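Local structure of transcriptional regulator (NtrC family) (Aquifex aeolicus, 3DZD) at the interface of chains A and B. The protein activates sigma54-dependent transcription as an NtrC-family response regulator, through an AAA+ ATPase domain controlled by its receiver domain. Sequence-based numbering; all coordinates share one arbitrary frame. Chains: chain A/B, Transcriptional regulator (NtrC family).

Contacts 1 and 2 are neighbouring patches where the receiver domain of chain A meets the sigma54-interaction AAA+ domain of chain B; the centres of their C-alpha atoms lie about 12 Å apart. A:Arg2, which opens strand 2-6, and A:Lys1 just before it link the two on chain A. Contact 1 pairs this strand start and A:Leu43 with strand 260-261, and contact 2 adds the end of helix 105-119 and the turn ahead of strand 225-229. Two-fold symmetry repeats both with the chains exchanged. In this inactive state such cross-chain docking may restrain receiver and ATPase domains.

Contact 1: the interface of chains A and B. Residues chain A 2, 43; chain B 259, 261.
A:Arg2 and B:Glu261 meet in a salt bridge between the receiver domain of one chain and the AAA+ ATPase domain of the other. NH2 of A:Arg2 donates to the carboxylate oxygen OE2 of B:Glu261 at 2.9 Å, on the syn side of that oxygen. The bond is bent, and OE2 is tilted out of the guanidinium plane. NE of A:Arg2 adds a weak bond of 3.2 Å to the same OE2 of B:Glu261, so the fork closes on one oxygen instead of pairing with both. The two side chains cross at about a right angle with their planes 61° apart, so the groups do not lie flat against one another as in a coplanar pairing. The arginine chain runs out extended from CG to NE, and its last torsion (chi4 -68°) swings the guanidinium so that the edge carrying the NE and NH2 N-H groups faces B:Glu261.

A second cation reaches the carboxylate from within chain B: NZ of B:Lys259 makes a salt bridge of 3.0 Å to OE2 of B:Glu261. OE2 is thus gripped by groups from both chains, and the two positive groups gathered round it are likely to stabilise the charged carboxylate. An alanine in place of A:Arg2 would probably leave B:Glu261 balanced from its own chain by B:Lys259 but without its mate across the interface, and open a gap beside the carboxylate.

A backbone bridge beside the cluster probably keeps the two chains in register: A:Leu43, just after helix 33-42, forms a parallel beta bridge with B:Lys259, which directly precedes strand 260-261. With CG roughly opposite the backbone N (chi1 157°), the leucine turns CD1 to chain B while CD2 lies against the side chain of A:Arg2. The methyl carbon CD1 of A:Leu43 rests 3.3 Å from the backbone O of B:Lys259 and 4.2 Å from OE2 of B:Glu261.

Contact 2: the interface of chains A and B. Residues chain A 1, 119-120; chain B 222-223.
The amide NE2 of B:Gln223 donates a hydrogen bond of 3.1 Å to the hydroxyl OG of A:Ser120, tying the AAA+ domain of chain B to the segment that follows the last receiver helix, 105-119, of chain A. B:Asp222 and B:Gln223 form a turn between helix 217-220 and strand 225-229, the strand that carries the Walker B motif of this ATPase family. The bond is fairly straight, 155° at the hydrogen, and OG sits close to the amide plane, so the N-H is well aimed. Extended beyond CG, the glutamine chain carries its amide across to chain A, where the serine turns OG beside its own backbone N (chi1 -51°) to accept it.

A:Lys1, the N-terminal residue of chain A, passes at a distance from the other end of the amide. OE1 of B:Gln223 is 4.4 Å from CE of A:Lys1, and no hydrogen bond joins the two residues.

Beside the serine, A:Tyr119 on the final turn of helix 105-119 brings its phenol OH near the carboxylate of B:Asp222. OH of A:Tyr119 is 3.5 Å from OD2 of B:Asp222, too long to be called a hydrogen bond here. The ring and the carboxylate are turned 62° apart, and OD2 of B:Asp222 also comes within 4.0 Å of the ring carbon CE2 of A:Tyr119.

Contact 1: the interface of chains A and B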
loop_
_atom_site.group_PDB
_atom_site.type_symbol
_atom_site.label_atom_id
_atom_site.label_comp_id
_atom_site.label_asym_id
_atom_site.label_seq_id
_atom_site.Cartn_x
_atom_site.Cartn_y
_atom_site.Cartn_z
ATOM N N ARG A 2 -8.705 16.613 -15.961
ATOM C CA ARG A 2 -9.431 17.879 -15.994
ATOM C C ARG A 2 -8.892 18.911 -15.009
ATOM O O ARG A 2 -8.369 18.564 -13.954
ATOM C CB ARG A 2 -10.916 17.655 -15.743
ATOM C CG ARG A 2 -11.622 16.940 -16.870
ATOM C CD ARG A 2 -13.110 17.188 -16.795
ATOM N NE ARG A 2 -13.862 16.429 -17.791
ATOM C CZ ARG A 2 -13.801 16.645 -19.101
ATOM N NH1 ARG A 2 -13.004 17.588 -19.593
ATOM N NH2 ARG A 2 -14.532 15.907 -19.925
ATOM N N LEU A 43 -19.596 18.105 -12.587
ATOM C CA LEU A 43 -18.487 17.282 -13.043
ATOM C C LEU A 43 -17.306 17.361 -12.075
ATOM O O LEU A 43 -17.078 18.388 -11.433
ATOM C CB LEU A 43 -18.085 17.705 -14.457
ATOM C CG LEU A 43 -16.679 17.408 -14.986
ATOM C CD1 LEU A 43 -16.434 15.909 -15.127
ATOM C CD2 LEU A 43 -16.477 18.111 -16.321
ATOM N N LYS B 259 -20.471 13.961 -12.379
ATOM C CA LYS B 259 -19.875 13.058 -13.353
ATOM C C LYS B 259 -18.398 12.843 -13.022
ATOM O O LYS B 259 -17.622 13.799 -12.947
ATOM C CB LYS B 259 -20.056 13.634 -14.760
ATOM C CG LYS B 259 -19.633 12.727 -15.902
ATOM C CD LYS B 259 -20.033 13.341 -17.233
ATOM C CE LYS B 259 -19.396 12.621 -18.411
ATOM N NZ LYS B 259 -17.981 13.030 -18.619
ATOM N N GLU B 261 -14.753 10.761 -13.915
ATOM C CA GLU B 261 -14.093 10.063 -15.014
ATOM C C GLU B 261 -12.975 9.144 -14.554
ATOM O O GLU B 261 -12.125 9.538 -13.759
ATOM C CB GLU B 261 -13.587 11.054 -16.059
ATOM C CG GLU B 261 -14.711 11.719 -16.826
ATOM C CD GLU B 261 -14.233 12.852 -17.705
ATOM O OE1 GLU B 261 -13.002 13.042 -17.815
ATOM O OE2 GLU B 261 -15.090 13.549 -18.285
#

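Contact 2: the interface of chains A and B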
loop_
_atom_site.group_PDB
_atom_site.type_symbol
_atom_site.label_atom_id
_atom_site.label_comp_id
_atom_site.label_asym_id
_atom_site.label_seq_id
_atom_site.Cartn_x
_atom_site.Cartn_y
_atom_site.Cartn_z
ATOM N N LYS A 1 -7.617 14.105 -17.577
ATOM C CA LYS A 1 -6.988 15.043 -16.655
ATOM C C LYS A 1 -7.656 16.407 -16.748
ATOM O O LYS A 1 -7.219 17.264 -17.517
ATOM C CB LYS A 1 -5.504 15.202 -16.985
ATOM C CG LYS A 1 -4.694 13.929 -16.893
ATOM C CD LYS A 1 -4.244 13.659 -15.473
ATOM C CE LYS A 1 -3.501 12.339 -15.394
ATOM N NZ LYS A 1 -2.544 12.198 -16.527
ATOM N N TYR A 119 -3.262 14.665 -5.843
ATOM C CA TYR A 119 -4.540 14.035 -6.088
ATOM C C TYR A 119 -4.368 12.523 -6.194
ATOM O O TYR A 119 -5.122 11.761 -5.604
ATOM C CB TYR A 119 -5.164 14.582 -7.366
ATOM C CG TYR A 119 -6.248 13.693 -7.903
ATOM C CD1 TYR A 119 -7.478 13.610 -7.270
ATOM C CD2 TYR A 119 -6.035 12.918 -9.036
ATOM C CE1 TYR A 119 -8.473 12.791 -7.757
ATOM C CE2 TYR A 119 -7.018 12.098 -9.533
ATOM C CZ TYR A 119 -8.237 12.030 -8.889
ATOM O OH TYR A 119 -9.223 11.198 -9.381
ATOM N N SER A 120 -3.358 12.101 -6.942
ATOM C CA SER A 120 -3.103 10.690 -7.171
ATOM C C SER A 120 -2.587 9.964 -5.930
ATOM O O SER A 120 -2.519 8.740 -5.925
ATOM C CB SER A 120 -2.098 10.507 -8.309
ATOM O OG SER A 120 -2.486 11.230 -9.461
ATOM N N ASP B 222 -8.596 3.962 -10.164
ATOM C CA ASP B 222 -8.206 5.013 -11.100
ATOM C C ASP B 222 -6.710 4.986 -11.367
ATOM O O ASP B 222 -5.920 4.971 -10.429
ATOM C CB ASP B 222 -8.614 6.383 -10.570
ATOM C CG ASP B 222 -8.368 7.492 -11.579
ATOM O OD1 ASP B 222 -8.745 7.319 -12.756
ATOM O OD2 ASP B 222 -7.795 8.530 -11.193
ATOM N N GLN B 223 -6.336 4.978 -12.649
ATOM C CA GLN B 223 -4.941 4.869 -13.086
ATOM C C GLN B 223 -4.349 3.492 -12.786
ATOM O O GLN B 223 -3.171 3.241 -13.039
ATOM C CB GLN B 223 -4.071 5.982 -12.479
ATOM C CG GLN B 223 -4.606 7.394 -12.746
ATOM C CD GLN B 223 -3.633 8.497 -12.331
ATOM O OE1 GLN B 223 -2.651 8.765 -13.024
ATOM N NE2 GLN B 223 -3.918 9.153 -11.203
#